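Local coordinates for protein galactan 1,3-beta-galactosidase (Phanerochaete chrysosporium, PDB 7BYT) that probably hydrolyses beta-1,3-galactan as an exo-acting family 43 glycosidase, with a carbohydrate-binding module of the CBM6 type in the same chain, at residues D134-S139 with D157-F162; T185-G190 with Y240-F245; K214-S219 with S226-I231. One frame throughout, in Å; residues are numbered along the deposited sequence.

How the interactions relate
Interactions 1 and 2 both reach the bound galactose, from different sides: Asp137 of 134-139 meets its O2, and Gln242 of 240-245 lies beside O1 and O2. Their centres are about 12 Å apart, and they touch where Ala188 N lies 2.8 Å from Asp137 OD2, a probable hydrogen bond between two propeller blades. Gln160 O and Thr185 N, 3.1 Å apart, make a second probable link. Interaction 3 lies farther out, its centre about 13 Å from that of interaction 2, and the side chain of Ile231 is about 14 Å from the sugar. It meets interaction 2 where Leu186 CD1 packs 3.7 Å from Phe216 CZ, within one sheet.

Interaction 1 (D134-S139 with D157-F162); sequences DSRDES and DNNQNF. With GLA (alpha-D-galactopyranose), chain F.
Asp134 OD2 receives the backbone N of Asn158 at 3.0 Å, joining two loops at one blade of the five-bladed beta-propeller of family 43 glycosidases. The Asn158 N-H uses the anti lone pair of OD2, with 156° at the hydrogen. The same oxygen is gripped a second time, within its own segment: Arg136 NH1 comes 2.9 Å from Asp134 OD2 in a salt bridge, approaching from above the carboxylate, 60° out of its plane. Seen from the arginine, that oxygen lies in the guanidinium plane. Arg136 reaches it because its chain is extended from CG to NE, which carries the guanidinium past the side chain of Asn159 to that of Asn158; its NH2 is bonded to Tyr105 O, and Lys129 pairs with Asp134 OD1. The amide of Asn159 crosses the arginine at about a right angle, its OD1 3.5 Å from Arg136 CD.

Water extends this shell. One molecule accepts from Arg136 NH1 and donates to Asn159 OD1; another accepts from Asp137 N and donates to the same OD1, so this single oxygen ties the arginine and the sugar-binding residue to one loop. A type I' turn from Asp157 to Gln160, closed by Gln160 N to Asp157 O at 3.0 Å, presents both asparagines. Gln160 NE2 bonds back to Asn158 O, nearly straight at 177°. Beyond Arg136 the chain leads to Asp137, where galactose O2 donates to Asp137 OD2 at 2.6 Å.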
loop_
_atom_site.group_PDB
_atom_site.type_symbol
_atom_site.label_atom_id
_atom_site.label_comp_id
_atom_site.label_asym_id
_atom_site.label_seq_id
_atom_site.Cartn_x
_atom_site.Cartn_y
_atom_site.Cartn_z
ATOM N N ASP A 134 -7.921 -16.286 18.549
ATOM C CA ASP A 134 -8.117 -15.762 17.202
ATOM C C ASP A 134 -6.830 -15.166 16.651
ATOM O O ASP A 134 -6.046 -14.525 17.358
ATOM C CB ASP A 134 -9.117 -14.609 17.209
ATOM C CG ASP A 134 -10.543 -15.036 17.442
ATOM O OD1 ASP A 134 -10.830 -16.248 17.505
ATOM O OD2 ASP A 134 -11.378 -14.112 17.552
ATOM N N SER A 135 -6.659 -15.316 15.342
ATOM C CA SER A 135 -5.693 -14.515 14.600
ATOM C C SER A 135 -6.356 -14.139 13.286
ATOM O O SER A 135 -6.822 -15.016 12.549
ATOM C CB SER A 135 -4.403 -15.310 14.377
ATOM O OG SER A 135 -3.457 -14.569 13.624
ATOM N N ARG A 136 -6.448 -12.834 13.013
ATOM C CA ARG A 136 -6.939 -12.358 11.722
ATOM C C ARG A 136 -5.801 -11.666 10.984
ATOM O O ARG A 136 -4.880 -12.351 10.536
ATOM C CB ARG A 136 -8.234 -11.543 11.870
ATOM C CG ARG A 136 -9.417 -12.445 12.255
ATOM C CD ARG A 136 -10.721 -11.674 12.458
ATOM N NE ARG A 136 -11.852 -12.571 12.712
ATOM C CZ ARG A 136 -12.164 -13.049 13.913
ATOM N NH1 ARG A 136 -11.420 -12.730 14.970
ATOM N NH2 ARG A 136 -13.209 -13.849 14.058
ATOM N N ASP A 137 -5.812 -10.342 10.837
ATOM C CA ASP A 137 -4.646 -9.698 10.232
ATOM C C ASP A 137 -3.392 -10.095 10.999
ATOM O O ASP A 137 -3.385 -10.118 12.235
ATOM C CB ASP A 137 -4.767 -8.179 10.300
ATOM C CG ASP A 137 -5.632 -7.606 9.217
ATOM O OD1 ASP A 137 -6.423 -8.353 8.598
ATOM O OD2 ASP A 137 -5.560 -6.378 9.022
ATOM N N GLU A 138 -2.327 -10.404 10.266
ATOM C CA GLU A 138 -1.089 -10.839 10.896
ATOM C C GLU A 138 0.105 -10.377 10.075
ATOM O O GLU A 138 -0.010 -9.979 8.912
ATOM C CB GLU A 138 -1.031 -12.364 11.119
ATOM C CG GLU A 138 -1.343 -13.208 9.874
ATOM C CD GLU A 138 -0.426 -12.962 8.692
ATOM O OE1 GLU A 138 -0.978 -12.780 7.591
ATOM O OE2 GLU A 138 0.814 -13.002 8.837
ATOM N N SER A 139 1.265 -10.453 10.711
ATOM C CA SER A 139 2.550 -10.397 10.031
ATOM C C SER A 139 3.519 -11.282 10.786
ATOM O O SER A 139 3.237 -11.750 11.887
ATOM C CB SER A 139 3.100 -8.974 9.946
ATOM O OG SER A 139 4.174 -8.915 9.008
ATOM N N ASP A 157 -8.825 -11.892 19.468
ATOM C CA ASP A 157 -10.074 -11.652 20.214
ATOM C C ASP A 157 -11.029 -10.731 19.460
ATOM O O ASP A 157 -11.381 -9.639 19.908
ATOM C CB ASP A 157 -9.790 -11.159 21.632
ATOM C CG ASP A 157 -8.917 -12.121 22.399
ATOM O OD1 ASP A 157 -9.253 -13.329 22.419
ATOM O OD2 ASP A 157 -7.885 -11.681 22.947
ATOM N N ASN A 158 -11.460 -11.211 18.297
ATOM C CA ASN A 158 -12.360 -10.459 17.427
ATOM C C ASN A 158 -11.826 -9.057 17.168
ATOM O O ASN A 158 -12.552 -8.059 17.217
ATOM C CB ASN A 158 -13.783 -10.469 17.975
ATOM C CG ASN A 158 -14.444 -11.813 17.770
ATOM O OD1 ASN A 158 -14.395 -12.366 16.671
ATOM N ND2 ASN A 158 -15.034 -12.367 18.823
ATOM N N ASN A 159 -10.523 -8.987 16.918
ATOM C CA ASN A 159 -9.772 -7.793 16.549
ATOM C C ASN A 159 -9.551 -6.813 17.688
ATOM O O ASN A 159 -8.919 -5.776 17.465
ATOM C CB ASN A 159 -10.345 -7.069 15.322
ATOM C CG ASN A 159 -10.235 -7.898 14.058
ATOM O OD1 ASN A 159 -9.363 -8.761 13.942
ATOM N ND2 ASN A 159 -11.118 -7.639 13.102
ATOM N N GLN A 160 -10.026 -7.105 18.895
ATOM C CA GLN A 160 -9.924 -6.128 19.968
ATOM C C GLN A 160 -8.531 -6.064 20.571
ATOM O O GLN A 160 -8.101 -4.983 20.987
ATOM C CB GLN A 160 -10.963 -6.421 21.057
ATOM C CG GLN A 160 -12.411 -6.400 20.557
ATOM C CD GLN A 160 -12.729 -5.174 19.702
ATOM O OE1 GLN A 160 -12.821 -4.061 20.222
ATOM N NE2 GLN A 160 -12.884 -5.373 18.384
ATOM N N ASN A 161 -7.809 -7.182 20.619
ATOM C CA ASN A 161 -6.567 -7.272 21.381
ATOM C C ASN A 161 -5.428 -7.654 20.457
ATOM O O ASN A 161 -5.490 -8.703 19.800
ATOM C CB ASN A 161 -6.687 -8.305 22.504
ATOM C CG ASN A 161 -7.855 -8.022 23.429
ATOM O OD1 ASN A 161 -8.228 -6.867 23.658
ATOM N ND2 ASN A 161 -8.451 -9.088 23.961
ATOM N N PHE A 162 -4.383 -6.821 20.426
ATOM C CA PHE A 162 -3.278 -7.009 19.499
ATOM C C PHE A 162 -2.148 -7.761 20.191
ATOM O O PHE A 162 -1.653 -7.320 21.229
ATOM C CB PHE A 162 -2.758 -5.685 18.937
ATOM C CG PHE A 162 -1.721 -5.899 17.902
ATOM C CD1 PHE A 162 -2.093 -6.269 16.620
ATOM C CD2 PHE A 162 -0.380 -5.834 18.226
ATOM C CE1 PHE A 162 -1.137 -6.531 15.651
ATOM C CE2 PHE A 162 0.589 -6.098 17.256
ATOM C CZ PHE A 162 0.192 -6.457 15.976
HETATM C C1 GLA F . -9.130 -5.181 6.449
HETATM C C2 GLA F . -8.022 -6.211 6.578
HETATM C C3 GLA F . -7.917 -6.975 5.264
HETATM C C4 GLA F . -9.242 -7.696 5.001
HETATM C C5 GLA F . -10.388 -6.675 5.032
HETATM C C6 GLA F . -11.756 -7.351 4.926
HETATM O O1 GLA F . -8.843 -4.293 5.351
HETATM O O2 GLA F . -6.815 -5.525 6.897
HETATM O O3 GLA F . -6.824 -7.901 5.285
HETATM O O4 GLA F . -9.463 -8.766 5.943
HETATM O O5 GLA F . -10.360 -5.882 6.230
HETATM O O6 GLA F . -12.068 -8.045 6.139
HETATM O O HOH W 1 -9.734 -15.466 20.591
HETATM O O HOH W 2 -9.022 -11.119 15.423
HETATM O O HOH W 3 -7.793 -8.329 11.645
#

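Interaction 2 (T185-G190 with Y240-F245); sequences TLEAPG and YSQNAF. With GLA (alpha-D-galactopyranose), chain F.
The side chains of Glu187 and Gln242 cross at about a right angle, with carboxylate and amide planes 53° apart, so the two flat groups do not stack. Where they come nearest, Gln242 NE2 lies 3.5 Å from Glu187 OE2, a weak hydrogen bond bent to 133°. The anomeric end of the galactose lies against both: Glu187 OE2 is 3.5 Å from its C1, while Gln242 NE2 makes a weak bond to sugar O2 and Gln242 OE1 lies 3.0 Å from sugar O1. The glutamine, its CG anti to the backbone N and its chain extended beyond, brings its amide up to the sugar, and stronger partners steady it there, Trp260 NE1 at OE1 and Ser203 OG at NE2. The methyl of Ala188 packs against the glutamine's CG and NE2, its CB 3.6 Å from Gln242 NE2, and also meets Asn243 O.

A second amide gives the firmer link. Asn243 ND2 donates to Ala188 O at 2.9 Å, with 160° at the hydrogen; the acceptor lies in the amide plane, whereas the donor is tilted from the carbonyl plane. Asp246 OD2 also bonds Asn243 ND2, so two acceptors fix the rotation of this buried amide. Farther along, one water donates to Pro189 O and to Ala244 O, bridging backbones that are not directly bonded.

This is the junction of neighbouring blades at the centre of the propeller. Chain 185-190 turns a corner at Ala188, its strands 186-187 and 189-194 both pairing with strand 197-204, whereas strand 242-249 is the edge of the next sheet and pairs with strand 252-259. Arg82 of strand 79-88 touches both segments, packing on Ala188 and Gln242 and bonding Asn243 O.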
loop_
_atom_site.group_PDB
_atom_site.type_symbol
_atom_site.label_atom_id
_atom_site.label_comp_id
_atom_site.label_asym_id
_atom_site.label_seq_id
_atom_site.Cartn_x
_atom_site.Cartn_y
_atom_site.Cartn_z
ATOM N N THR A 185 -7.580 -2.511 19.122
ATOM C CA THR A 185 -8.217 -2.595 17.797
ATOM C C THR A 185 -7.242 -2.277 16.666
ATOM O O THR A 185 -7.519 -1.465 15.779
ATOM C CB THR A 185 -9.504 -1.758 17.690
ATOM O OG1 THR A 185 -9.209 -0.358 17.819
ATOM C CG2 THR A 185 -10.502 -2.171 18.758
ATOM N N LEU A 186 -6.093 -2.945 16.692
ATOM C CA LEU A 186 -5.075 -2.776 15.662
ATOM C C LEU A 186 -5.133 -3.910 14.651
ATOM O O LEU A 186 -5.361 -5.071 15.006
ATOM C CB LEU A 186 -3.678 -2.751 16.286
ATOM C CG LEU A 186 -3.407 -1.588 17.235
ATOM C CD1 LEU A 186 -2.019 -1.758 17.830
ATOM C CD2 LEU A 186 -3.502 -0.248 16.510
ATOM N N GLU A 187 -4.896 -3.581 13.390
ATOM C CA GLU A 187 -4.718 -4.623 12.384
ATOM C C GLU A 187 -3.632 -4.180 11.407
ATOM O O GLU A 187 -2.875 -3.241 11.680
ATOM C CB GLU A 187 -6.043 -5.119 11.784
ATOM C CG GLU A 187 -6.820 -4.080 11.060
ATOM C CD GLU A 187 -8.102 -4.607 10.378
ATOM O OE1 GLU A 187 -8.579 -5.756 10.598
ATOM O OE2 GLU A 187 -8.660 -3.823 9.600
ATOM N N ALA A 188 -3.484 -4.928 10.317
ATOM C CA ALA A 188 -2.458 -4.684 9.297
ATOM C C ALA A 188 -1.081 -4.369 9.891
ATOM O O ALA A 188 -0.464 -3.357 9.527
ATOM C CB ALA A 188 -2.914 -3.569 8.350
ATOM N N PRO A 189 -0.550 -5.208 10.780
ATOM C CA PRO A 189 0.719 -4.878 11.439
ATOM C C PRO A 189 1.950 -5.158 10.579
ATOM O O PRO A 189 1.948 -5.980 9.657
ATOM C CB PRO A 189 0.723 -5.817 12.646
ATOM C CG PRO A 189 -0.006 -7.043 12.124
ATOM C CD PRO A 189 -1.128 -6.463 11.308
ATOM N N GLY A 190 3.030 -4.462 10.937
ATOM C CA GLY A 190 4.376 -4.833 10.537
ATOM C C GLY A 190 5.339 -4.262 11.551
ATOM O O GLY A 190 5.019 -3.290 12.239
ATOM N N TYR A 240 -4.687 7.583 1.886
ATOM C CA TYR A 240 -5.615 6.573 1.372
ATOM C C TYR A 240 -4.911 5.238 1.130
ATOM O O TYR A 240 -4.737 4.780 -0.007
ATOM C CB TYR A 240 -6.330 7.046 0.103
ATOM C CG TYR A 240 -7.631 6.334 -0.232
ATOM C CD1 TYR A 240 -7.895 5.021 0.171
ATOM C CD2 TYR A 240 -8.615 7.003 -0.942
ATOM C CE1 TYR A 240 -9.099 4.400 -0.153
ATOM C CE2 TYR A 240 -9.817 6.392 -1.262
ATOM C CZ TYR A 240 -10.055 5.099 -0.861
ATOM O OH TYR A 240 -11.265 4.525 -1.185
ATOM N N SER A 241 -4.556 4.595 2.239
ATOM C CA SER A 241 -3.950 3.274 2.150
ATOM C C SER A 241 -4.069 2.575 3.495
ATOM O O SER A 241 -4.521 3.152 4.486
ATOM C CB SER A 241 -2.486 3.354 1.688
ATOM O OG SER A 241 -1.676 3.884 2.728
ATOM N N GLN A 242 -3.639 1.314 3.505
ATOM C CA GLN A 242 -3.541 0.523 4.724
ATOM C C GLN A 242 -2.229 -0.240 4.683
ATOM O O GLN A 242 -1.885 -0.826 3.653
ATOM C CB GLN A 242 -4.713 -0.460 4.830
ATOM C CG GLN A 242 -4.710 -1.256 6.128
ATOM C CD GLN A 242 -5.831 -2.267 6.213
ATOM O OE1 GLN A 242 -6.305 -2.784 5.187
ATOM N NE2 GLN A 242 -6.261 -2.574 7.441
ATOM N N ASN A 243 -1.522 -0.251 5.795
ATOM C CA ASN A 243 -0.219 -0.926 5.890
ATOM C C ASN A 243 -0.299 -2.343 5.368
ATOM O O ASN A 243 -1.283 -3.054 5.625
ATOM C CB ASN A 243 0.225 -0.961 7.346
ATOM C CG ASN A 243 1.682 -1.264 7.512
ATOM O OD1 ASN A 243 2.526 -0.725 6.797
ATOM N ND2 ASN A 243 2.002 -2.131 8.482
ATOM N N ALA A 244 0.785 -2.757 4.716
ATOM C CA ALA A 244 0.932 -4.150 4.312
ATOM C C ALA A 244 2.305 -4.683 4.705
ATOM O O ALA A 244 2.407 -5.765 5.294
ATOM C CB ALA A 244 0.705 -4.335 2.802
ATOM N N PHE A 245 3.361 -3.943 4.392
ATOM C CA PHE A 245 4.707 -4.401 4.701
ATOM C C PHE A 245 5.614 -3.198 4.890
ATOM O O PHE A 245 5.505 -2.212 4.157
ATOM C CB PHE A 245 5.271 -5.310 3.598
ATOM C CG PHE A 245 6.402 -6.157 4.064
ATOM C CD1 PHE A 245 6.153 -7.351 4.724
ATOM C CD2 PHE A 245 7.709 -5.737 3.905
ATOM C CE1 PHE A 245 7.197 -8.131 5.184
ATOM C CE2 PHE A 245 8.761 -6.517 4.365
ATOM C CZ PHE A 245 8.501 -7.709 5.010
HETATM C C1 GLA F . -9.130 -5.181 6.449
HETATM C C2 GLA F . -8.022 -6.211 6.578
HETATM C C3 GLA F . -7.917 -6.975 5.264
HETATM C C4 GLA F . -9.242 -7.696 5.001
HETATM C C5 GLA F . -10.388 -6.675 5.032
HETATM C C6 GLA F . -11.756 -7.351 4.926
HETATM O O1 GLA F . -8.843 -4.293 5.351
HETATM O O2 GLA F . -6.815 -5.525 6.897
HETATM O O3 GLA F . -6.824 -7.901 5.285
HETATM O O4 GLA F . -9.463 -8.766 5.943
HETATM O O5 GLA F . -10.360 -5.882 6.230
HETATM O O6 GLA F . -12.068 -8.045 6.139
HETATM O O HOH W 4 3.731 -6.551 7.645
#

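Interaction 3 (K214-S219 with S226-I231)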
loop_
_atom_site.group_PDB
_atom_site.type_symbol
_atom_site.label_atom_id
_atom_site.label_comp_id
_atom_site.label_asym_id
_atom_site.label_seq_id
_atom_site.Cartn_x
_atom_site.Cartn_y
_atom_site.Cartn_z
ATOM N N LYS A 214 -0.664 4.021 12.462
ATOM C CA LYS A 214 0.059 4.480 13.640
ATOM C C LYS A 214 1.363 3.721 13.812
ATOM O O LYS A 214 1.529 2.602 13.323
ATOM C CB LYS A 214 -0.775 4.273 14.913
ATOM C CG LYS A 214 -2.202 4.806 14.847
ATOM C CD LYS A 214 -2.245 6.334 14.857
ATOM C CE LYS A 214 -3.682 6.808 14.853
ATOM N NZ LYS A 214 -3.830 8.296 14.896
ATOM N N TRP A 215 2.292 4.347 14.527
ATOM C CA TRP A 215 3.515 3.681 14.941
ATOM C C TRP A 215 3.615 3.656 16.457
ATOM O O TRP A 215 3.084 4.531 17.154
ATOM C CB TRP A 215 4.789 4.294 14.305
ATOM C CG TRP A 215 5.155 5.647 14.826
ATOM C CD1 TRP A 215 4.755 6.860 14.323
ATOM C CD2 TRP A 215 6.002 5.931 15.941
ATOM N NE1 TRP A 215 5.311 7.884 15.065
ATOM C CE2 TRP A 215 6.072 7.333 16.066
ATOM C CE3 TRP A 215 6.726 5.128 16.839
ATOM C CZ2 TRP A 215 6.816 7.954 17.068
ATOM C CZ3 TRP A 215 7.464 5.745 17.829
ATOM C CH2 TRP A 215 7.515 7.142 17.926
ATOM N N PHE A 216 4.302 2.624 16.938
ATOM C CA PHE A 216 4.594 2.389 18.342
ATOM C C PHE A 216 6.016 1.861 18.395
ATOM O O PHE A 216 6.477 1.223 17.446
ATOM C CB PHE A 216 3.700 1.272 18.930
ATOM C CG PHE A 216 2.238 1.393 18.581
ATOM C CD1 PHE A 216 1.779 1.058 17.312
ATOM C CD2 PHE A 216 1.316 1.793 19.538
ATOM C CE1 PHE A 216 0.438 1.172 16.988
ATOM C CE2 PHE A 216 -0.030 1.898 19.224
ATOM C CZ PHE A 216 -0.472 1.590 17.951
ATOM N N SER A 217 6.710 2.094 19.509
ATOM C CA SER A 217 8.050 1.531 19.624
ATOM C C SER A 217 8.307 0.977 21.017
ATOM O O SER A 217 7.652 1.345 21.995
ATOM C CB SER A 217 9.155 2.511 19.188
ATOM O OG SER A 217 9.324 3.556 20.127
ATOM N N ALA A 218 9.275 0.063 21.077
ATOM C CA ALA A 218 9.677 -0.562 22.329
ATOM C C ALA A 218 11.099 -1.088 22.201
ATOM O O ALA A 218 11.566 -1.407 21.104
ATOM C CB ALA A 218 8.737 -1.721 22.679
ATOM N N SER A 219 11.784 -1.187 23.343
ATOM C CA SER A 219 13.129 -1.747 23.353
ATOM C C SER A 219 13.121 -3.264 23.451
ATOM O O SER A 219 14.150 -3.896 23.186
ATOM C CB SER A 219 13.958 -1.144 24.499
ATOM O OG SER A 219 13.361 -1.414 25.752
ATOM N N SER A 226 5.270 2.359 23.374
ATOM C CA SER A 226 4.795 3.732 23.397
ATOM C C SER A 226 3.345 3.798 22.917
ATOM O O SER A 226 2.819 2.872 22.287
ATOM C CB SER A 226 5.674 4.612 22.511
ATOM O OG SER A 226 5.663 4.158 21.164
ATOM N N ALA A 227 2.696 4.911 23.240
ATOM C CA ALA A 227 1.347 5.176 22.770
ATOM C C ALA A 227 1.371 5.572 21.299
ATOM O O ALA A 227 2.360 6.109 20.798
ATOM C CB ALA A 227 0.726 6.312 23.586
ATOM N N GLN A 228 0.257 5.311 20.615
ATOM C CA GLN A 228 0.197 5.476 19.168
ATOM C C GLN A 228 0.526 6.900 18.737
ATOM O O GLN A 228 0.173 7.872 19.412
ATOM C CB GLN A 228 -1.200 5.109 18.655
ATOM C CG GLN A 228 -2.320 6.010 19.164
ATOM C CD GLN A 228 -3.676 5.603 18.625
ATOM O OE1 GLN A 228 -3.892 4.447 18.254
ATOM N NE2 GLN A 228 -4.591 6.554 18.562
ATOM N N GLN A 229 1.193 7.014 17.585
ATOM C CA GLN A 229 1.404 8.284 16.909
ATOM C C GLN A 229 1.186 8.077 15.415
ATOM O O GLN A 229 1.369 6.974 14.895
ATOM C CB GLN A 229 2.819 8.857 17.140
ATOM C CG GLN A 229 3.190 9.125 18.606
ATOM C CD GLN A 229 2.446 10.302 19.198
ATOM O OE1 GLN A 229 1.962 11.179 18.479
ATOM N NE2 GLN A 229 2.350 10.329 20.527
ATOM N N ASP A 230 0.800 9.145 14.723
ATOM C CA ASP A 230 0.532 9.060 13.290
ATOM C C ASP A 230 1.811 8.913 12.471
ATOM O O ASP A 230 2.840 9.532 12.769
ATOM C CB ASP A 230 -0.162 10.343 12.835
ATOM C CG ASP A 230 -1.637 10.357 13.161
ATOM O OD1 ASP A 230 -2.338 9.403 12.774
ATOM O OD2 ASP A 230 -2.103 11.325 13.818
ATOM N N ILE A 231 1.712 8.139 11.376
ATOM C CA ILE A 231 2.774 8.104 10.364
ATOM C C ILE A 231 2.514 9.056 9.201
ATOM O O ILE A 231 3.415 9.260 8.374
ATOM C CB ILE A 231 3.071 6.684 9.829
ATOM C CG1 ILE A 231 1.868 6.099 9.081
ATOM C CG2 ILE A 231 3.517 5.758 10.971
ATOM C CD1 ILE A 231 2.185 4.783 8.387
HETATM O O HOH W 5 4.527 5.988 19.375
#
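Lys214, Trp215 and Ser226 lose the most surface across this antiparallel beta hairpin. The lysine bends at chi2 (-71°) and then runs straight, which takes its aliphatic part slantwise across Gln228 and turns its end to Asp230. There Lys214 NZ forms a salt bridge with Asp230 OD1 at 2.8 Å, meeting the oxygen from above the carboxylate, 47° out of plane. The two side chains lie side by side and point the same way, although they diverge at their roots in a non-hydrogen-bonded pair.

Trp215 and Gln229 form the hydrogen-bonded pair: Trp215 N reaches Gln229 O at 2.8 Å, and Gln229 N returns to Trp215 O at 3.2 Å. One face of the indole carries Gln229 CG, 3.8 Å above its plane, together with a water, both offset toward the rim. At the ring edge Trp215 CD1 meets Ile231 CG2 at 3.7 Å.

Ser226 closes the other end with a reciprocal pair of bonds to one residue. Its OG accepts Ser217 N at 2.8 Å, and its own N donates to Ser217 O at 2.9 Å. The water over the indole donates to Trp215 O and Ala227 O and is held by Ser226 OG, bridging the two segments beside the hydrogen-bonded pair. Phe216 turns its ring edge to Ser226 O and lies alongside Gln228, whose OE1 is bonded to His204.

On its other side strand 214-218 pairs with strand 197-204, making 229-230 the outer strand of this propeller blade; the side chains of Trp215 and Ile231 pack on strand 283-284 of the adjoining sheet.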